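Local coordinates for protein bifunctional endomannanase/endoglucanase (Caldanaerobius polysaccharolyticus, PDB 3W0K) that probably hydrolyses beta-linked mannan and glucan chains as a bifunctional endomannanase/endoglucanase of glycoside hydrolase family 5, at residues A[94-103]-A[144-154]. Numbering follows the deposited sequence.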
ATOM      1  N   ASN A  94      -9.719   9.165  10.477  1.00  8.79           N
ATOM      2  CA  ASN A  94      -8.707   9.434  11.492  1.00  8.69           C
ATOM      3  C   ASN A  94      -9.378   9.961  12.767  1.00  9.50           C
ATOM      4  O   ASN A  94      -8.814   9.862  13.860  1.00 10.14           O
ATOM      5  CB  ASN A  94      -7.697  10.457  10.956  1.00  8.76           C
ATOM      6  CG  ASN A  94      -6.428  10.514  11.775  1.00  8.39           C
ATOM      7  OD1 ASN A  94      -5.996   9.513  12.350  1.00  9.14           O
ATOM      8  ND2 ASN A  94      -5.810  11.688  11.820  1.00  8.10           N
ATOM      9  N   ASP A  95     -10.602  10.472  12.624  1.00  9.69           N
ATOM     10  CA  ASP A  95     -11.371  11.016  13.747  1.00 10.41           C
ATOM     11  C   ASP A  95     -11.760   9.955  14.778  1.00 10.73           C
ATOM     12  O   ASP A  95     -12.126  10.286  15.906  1.00 10.79           O
ATOM     13  CB  ASP A  95     -12.633  11.726  13.237  1.00 11.57           C
ATOM     14  CG  ASP A  95     -13.584  10.784  12.520  1.00 15.12           C
ATOM     15  OD1 ASP A  95     -13.166  10.155  11.528  1.00 15.20           O
ATOM     16  OD2 ASP A  95     -14.752  10.676  12.946  1.00 18.49           O
ATOM     17  N   ILE A  96     -11.716   8.688  14.367  1.00 10.49           N
ATOM     18  CA  ILE A  96     -12.038   7.550  15.229  1.00 12.88           C
ATOM     19  C   ILE A  96     -10.920   7.320  16.254  1.00 12.00           C
ATOM     20  O   ILE A  96     -11.145   6.723  17.308  1.00 12.75           O
ATOM     21  CB  ILE A  96     -12.265   6.264  14.371  1.00 15.91           C
ATOM     22  CG1 ILE A  96     -13.595   6.374  13.621  1.00 20.61           C
ATOM     23  CG2 ILE A  96     -12.223   5.001  15.224  1.00 20.56           C
ATOM     24  CD1 ILE A  96     -13.897   5.179  12.734  1.00 23.39           C
ATOM     25  N   GLU A  97      -9.715   7.790  15.942  1.00 10.84           N
ATOM     26  CA  GLU A  97      -8.590   7.640  16.861  1.00 10.50           C
ATOM     27  C   GLU A  97      -8.729   8.603  18.027  1.00 10.23           C
ATOM     28  O   GLU A  97      -9.320   9.678  17.893  1.00 10.74           O
ATOM     29  CB  GLU A  97      -7.264   7.926  16.151  1.00  9.97           C
ATOM     30  CG  GLU A  97      -6.847   6.873  15.136  1.00  9.58           C
ATOM     31  CD  GLU A  97      -6.696   5.497  15.757  1.00  9.95           C
ATOM     32  OE1 GLU A  97      -5.987   5.368  16.778  1.00 10.29           O
ATOM     33  OE2 GLU A  97      -7.308   4.546  15.243  1.00 11.45           O
ATOM     34  N   ARG A  98      -8.194   8.207  19.176  1.00  9.74           N
ATOM     35  CA  ARG A  98      -8.221   9.054  20.365  1.00 10.22           C
ATOM     36  C   ARG A  98      -7.053  10.035  20.279  1.00 10.32           C
ATOM     37  O   ARG A  98      -7.211  11.237  20.502  1.00 10.61           O
ATOM     38  CB  ARG A  98      -8.055   8.203  21.628  1.00 10.86           C
ATOM     39  CG  ARG A  98      -8.064   9.002  22.926  1.00 11.65           C
ATOM     40  CD  ARG A  98      -7.611   8.157  24.112  1.00 11.39           C
ATOM     41  NE  ARG A  98      -6.188   7.833  24.029  1.00 11.78           N
ATOM     42  CZ  ARG A  98      -5.554   6.987  24.835  1.00 12.10           C
ATOM     43  NH1 ARG A  98      -6.212   6.357  25.802  1.00 13.88           N
ATOM     44  NH2 ARG A  98      -4.255   6.777  24.676  1.00 12.81           N
ATOM     45  N   ASP A  99      -5.892   9.506  19.907  1.00 10.05           N
ATOM     46  CA  ASP A  99      -4.658  10.278  19.812  1.00  8.95           C
ATOM     47  C   ASP A  99      -4.266  10.659  18.392  1.00  9.38           C
ATOM     48  O   ASP A  99      -4.865  10.197  17.421  1.00  9.67           O
ATOM     49  CB  ASP A  99      -3.503   9.467  20.406  1.00  9.39           C
ATOM     50  CG  ASP A  99      -3.798   8.957  21.799  1.00 10.65           C
ATOM     51  OD1 ASP A  99      -4.529   9.639  22.545  1.00 11.60           O
ATOM     52  OD2 ASP A  99      -3.283   7.876  22.150  1.00 10.19           O
ATOM     53  N   ASN A 100      -3.234  11.496  18.302  1.00  8.55           N
ATOM     54  CA  ASN A 100      -2.672  11.939  17.032  1.00  8.33           C
ATOM     55  C   ASN A 100      -1.213  11.493  17.008  1.00  7.79           C
ATOM     56  O   ASN A 100      -0.358  12.074  17.678  1.00  8.78           O
ATOM     57  CB  ASN A 100      -2.742  13.460  16.887  1.00  8.34           C
ATOM     58  CG  ASN A 100      -2.020  13.956  15.644  1.00  9.51           C
ATOM     59  OD1 ASN A 100      -1.672  13.171  14.759  1.00  9.16           O
ATOM     60  ND2 ASN A 100      -1.766  15.257  15.584  1.00 10.12           N
ATOM     61  N   LEU A 101      -0.941  10.473  16.203  1.00  8.25           N
ATOM     62  CA  LEU A 101       0.394   9.905  16.068  1.00  7.93           C
ATOM     63  C   LEU A 101       1.489  10.913  15.738  1.00  8.38           C
ATOM     64  O   LEU A 101       2.622  10.778  16.190  1.00  9.35           O
ATOM     65  CB  LEU A 101       0.375   8.829  14.978  1.00  8.71           C
ATOM     66  CG  LEU A 101       1.700   8.135  14.648  1.00  9.79           C
ATOM     67  CD1 LEU A 101       2.224   7.423  15.893  1.00  8.61           C
ATOM     68  CD2 LEU A 101       1.503   7.133  13.517  1.00 10.06           C
ATOM     69  N   TRP A 102       1.143  11.943  14.977  1.00  9.04           N
ATOM     70  CA  TRP A 102       2.140  12.912  14.557  1.00  9.77           C
ATOM     71  C   TRP A 102       2.660  13.854  15.622  1.00 10.31           C
ATOM     72  O   TRP A 102       3.743  14.405  15.466  1.00 11.40           O
ATOM     73  CB  TRP A 102       1.638  13.671  13.324  1.00 10.41           C
ATOM     74  CG  TRP A 102       1.105  12.708  12.317  1.00  9.73           C
ATOM     75  CD1 TRP A 102      -0.196  12.556  11.935  1.00  9.84           C
ATOM     76  CD2 TRP A 102       1.835  11.649  11.680  1.00  9.72           C
ATOM     77  NE1 TRP A 102      -0.327  11.459  11.121  1.00 11.24           N
ATOM     78  CE2 TRP A 102       0.903  10.883  10.946  1.00 10.73           C
ATOM     79  CE3 TRP A 102       3.183  11.269  11.668  1.00  9.78           C
ATOM     80  CZ2 TRP A 102       1.276   9.755  10.207  1.00 11.35           C
ATOM     81  CZ3 TRP A 102       3.554  10.146  10.933  1.00 11.44           C
ATOM     82  CH2 TRP A 102       2.604   9.403  10.214  1.00 11.69           C
ATOM     83  N   LEU A 103       1.938  13.970  16.736  1.00  9.38           N
ATOM     84  CA  LEU A 103       2.348  14.870  17.811  1.00  9.11           C
ATOM     85  C   LEU A 103       2.331  14.287  19.217  1.00  9.85           C
ATOM     86  O   LEU A 103       3.069  14.754  20.083  1.00 12.05           O
ATOM     87  CB  LEU A 103       1.462  16.117  17.816  1.00 10.03           C
ATOM     88  CG  LEU A 103       1.485  17.028  16.593  1.00  9.78           C
ATOM     89  CD1 LEU A 103       0.483  18.145  16.806  1.00 11.82           C
ATOM     90  CD2 LEU A 103       2.886  17.590  16.376  1.00 12.57           C
ATOM     91  N   TYR A 144      -3.128  17.596  10.631  1.00 12.02           N
ATOM     92  CA  TYR A 144      -2.927  16.920  11.912  1.00 11.59           C
ATOM     93  C   TYR A 144      -1.565  17.260  12.520  1.00 12.47           C
ATOM     94  O   TYR A 144      -0.950  16.433  13.200  1.00 13.75           O
ATOM     95  CB  TYR A 144      -3.067  15.400  11.746  1.00 11.92           C
ATOM     96  CG  TYR A 144      -4.314  14.970  11.007  1.00 12.54           C
ATOM     97  CD1 TYR A 144      -5.585  15.253  11.511  1.00 12.18           C
ATOM     98  CD2 TYR A 144      -4.224  14.289   9.796  1.00 11.73           C
ATOM     99  CE1 TYR A 144      -6.731  14.867  10.822  1.00 13.60           C
ATOM    100  CE2 TYR A 144      -5.360  13.898   9.101  1.00 13.48           C
ATOM    101  CZ  TYR A 144      -6.612  14.190   9.619  1.00 14.41           C
ATOM    102  OH  TYR A 144      -7.738  13.810   8.928  1.00 17.80           O
ATOM    103  N   GLY A 145      -1.085  18.470  12.242  1.00 11.89           N
ATOM    104  CA  GLY A 145       0.192  18.911  12.777  1.00 11.80           C
ATOM    105  C   GLY A 145       1.441  18.296  12.169  1.00 12.00           C
ATOM    106  O   GLY A 145       2.539  18.537  12.661  1.00 13.05           O
ATOM    107  N   LEU A 146       1.295  17.521  11.097  1.00 11.18           N
ATOM    108  CA  LEU A 146       2.460  16.900  10.472  1.00 10.12           C
ATOM    109  C   LEU A 146       3.345  17.902   9.746  1.00 10.08           C
ATOM    110  O   LEU A 146       2.858  18.817   9.079  1.00 10.05           O
ATOM    111  CB  LEU A 146       2.038  15.793   9.489  1.00  9.65           C
ATOM    112  CG  LEU A 146       3.163  14.988   8.808  1.00  8.89           C
ATOM    113  CD1 LEU A 146       2.704  13.572   8.489  1.00 10.21           C
ATOM    114  CD2 LEU A 146       3.654  15.674   7.531  1.00 10.83           C
ATOM    115  N   THR A 147       4.651  17.737   9.923  1.00  9.69           N
ATOM    116  CA  THR A 147       5.655  18.553   9.246  1.00  9.96           C
ATOM    117  C   THR A 147       6.681  17.539   8.757  1.00 10.75           C
ATOM    118  O   THR A 147       6.720  16.407   9.249  1.00 11.52           O
ATOM    119  CB  THR A 147       6.371  19.548  10.198  1.00 10.04           C
ATOM    120  OG1 THR A 147       7.094  18.830  11.206  1.00 11.89           O
ATOM    121  CG2 THR A 147       5.374  20.486  10.859  1.00 11.56           C
ATOM    122  N   ARG A 148       7.487  17.907   7.771  1.00 10.62           N
ATOM    123  CA  ARG A 148       8.505  16.977   7.291  1.00 11.11           C
ATOM    124  C   ARG A 148       9.446  16.616   8.436  1.00 11.77           C
ATOM    125  O   ARG A 148       9.892  15.475   8.548  1.00 12.15           O
ATOM    126  CB  ARG A 148       9.303  17.577   6.133  1.00 10.99           C
ATOM    127  CG  ARG A 148       8.566  17.613   4.807  1.00 12.27           C
ATOM    128  CD  ARG A 148       9.513  18.032   3.702  1.00 13.59           C
ATOM    129  NE  ARG A 148       8.845  18.218   2.416  1.00 13.69           N
ATOM    130  CZ  ARG A 148       8.651  17.259   1.515  1.00 13.14           C
ATOM    131  NH1 ARG A 148       9.060  16.017   1.747  1.00 13.69           N
ATOM    132  NH2 ARG A 148       8.082  17.558   0.355  1.00 15.10           N
ATOM    133  N   GLU A 149       9.702  17.586   9.312  1.00 12.90           N
ATOM    134  CA  GLU A 149      10.588  17.389  10.452  1.00 14.15           C
ATOM    135  C   GLU A 149      10.057  16.399  11.490  1.00 12.36           C
ATOM    136  O   GLU A 149      10.776  15.479  11.882  1.00 12.16           O
ATOM    137  CB  GLU A 149      10.897  18.731  11.121  1.00 17.64           C
ATOM    138  CG  GLU A 149      11.924  18.646  12.245  1.00 24.66           C
ATOM    139  CD  GLU A 149      12.269  20.004  12.832  1.00 29.85           C
ATOM    140  OE1 GLU A 149      12.442  20.969  12.054  1.00 34.03           O
ATOM    141  OE2 GLU A 149      12.375  20.106  14.073  1.00 33.95           O
ATOM    142  N   ASN A 150       8.813  16.570  11.944  1.00 11.51           N
ATOM    143  CA  ASN A 150       8.307  15.636  12.944  1.00 10.57           C
ATOM    144  C   ASN A 150       8.005  14.246  12.391  1.00 10.61           C
ATOM    145  O   ASN A 150       8.155  13.249  13.099  1.00 11.29           O
ATOM    146  CB  ASN A 150       7.172  16.218  13.821  1.00 10.01           C
ATOM    147  CG  ASN A 150       5.919  16.600  13.045  1.00 11.90           C
ATOM    148  OD1 ASN A 150       5.550  15.970  12.056  1.00 10.12           O
ATOM    149  ND2 ASN A 150       5.216  17.611  13.549  1.00 12.88           N
ATOM    150  N   HIS A 151       7.652  14.173  11.109  1.00  9.20           N
ATOM    151  CA  HIS A 151       7.400  12.885  10.474  1.00  9.28           C
ATOM    152  C   HIS A 151       8.740  12.155  10.386  1.00  8.95           C
ATOM    153  O   HIS A 151       8.843  10.988  10.764  1.00  8.88           O
ATOM    154  CB  HIS A 151       6.816  13.070   9.067  1.00  8.81           C
ATOM    155  CG  HIS A 151       6.819  11.819   8.241  1.00  9.30           C
ATOM    156  ND1 HIS A 151       7.777  11.566   7.283  1.00  9.85           N
ATOM    157  CD2 HIS A 151       5.991  10.746   8.238  1.00 10.42           C
ATOM    158  CE1 HIS A 151       7.538  10.392   6.724  1.00 10.71           C
ATOM    159  NE2 HIS A 151       6.460   9.874   7.285  1.00 10.98           N
ATOM    160  N   ALA A 152       9.770  12.852   9.906  1.00  9.49           N
ATOM    161  CA  ALA A 152      11.097  12.255   9.785  1.00  9.07           C
ATOM    162  C   ALA A 152      11.620  11.782  11.141  1.00  9.86           C
ATOM    163  O   ALA A 152      12.159  10.683  11.254  1.00 10.08           O
ATOM    164  CB  ALA A 152      12.075  13.249   9.152  1.00  8.59           C
ATOM    165  N   SER A 153      11.434  12.601  12.173  1.00 10.16           N
ATOM    166  CA  SER A 153      11.889  12.241  13.513  1.00 10.57           C
ATOM    167  C   SER A 153      11.222  10.960  14.007  1.00 10.55           C
ATOM    168  O   SER A 153      11.889  10.091  14.571  1.00 10.35           O
ATOM    169  CB  SER A 153      11.641  13.387  14.498  1.00 14.39           C
ATOM    170  OG  SER A 153      12.492  14.487  14.215  1.00 17.45           O
ATOM    171  N   LEU A 154       9.920  10.825  13.760  1.00  8.89           N
ATOM    172  CA  LEU A 154       9.193   9.631  14.180  1.00  8.64           C
ATOM    173  C   LEU A 154       9.645   8.407  13.389  1.00  9.72           C
ATOM    174  O   LEU A 154       9.820   7.331  13.953  1.00  9.67           O
ATOM    175  CB  LEU A 154       7.679   9.819  14.033  1.00  9.77           C
ATOM    176  CG  LEU A 154       6.829   8.618  14.476  1.00  8.51           C
ATOM    177  CD1 LEU A 154       7.098   8.267  15.938  1.00 10.22           C
ATOM    178  CD2 LEU A 154       5.354   8.930  14.253  1.00  9.59           C
TER
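L146 CD1 lies over one face of the W102 indole, the hub of this contact, 4.0 Å from the centroid of its six-membered ring and only 15° off the ring normal, which defines a CH-pi contact. L101 CD2, from the indole's own segment, lies near the rim of the opposite face, so leucine methyls bracket the ring. With its CG beside the backbone N (chi1 -48°), W102 projects alongside L146 and H151, and its CZ3 approaches H151 CD2 at 3.7 Å. The two ring planes are inclined too obliquely for a stack or an edge-to-face pair. Y144 CB meets the indole edge near its plane, while L154 CD2 reaches both W102 CZ3 and L101 CG, crossing L101 at about a right angle.

A polar link flanks this apolar group. N100 ND2 donates to Y144 O (2.8 Å, N-H...O angle 161°); the acceptor lies in the amide plane of N100, whereas the donor stands above the carbonyl plane of Y144. N100 OD1 accepts from W102 N, which comes from above its carbonyl plane, in an Asx turn; both ends of the amide are engaged, which limits its rotation. Earlier in the loop, N94 sets ND2 over the centre of the Y144 ring, 3.3 Å above its plane, with amide and ring nearly perpendicular. L103 CD2 packs against N150 ND2 at 3.7 Å; that nitrogen donates to G145 O, close to its own amide plane. N150 OD1 accepts from T147 N, and N150 N donates back to OG1 of T147, the N-cap: a capping box.

In this family 5 TIM barrel, the contact joins the loop after strand 78-83 to the loop after strand 130-133 and the first turns of helix 148-165. P139 also touches W102, and helix 105-121 meets L101 through F111 and L154 through Q108.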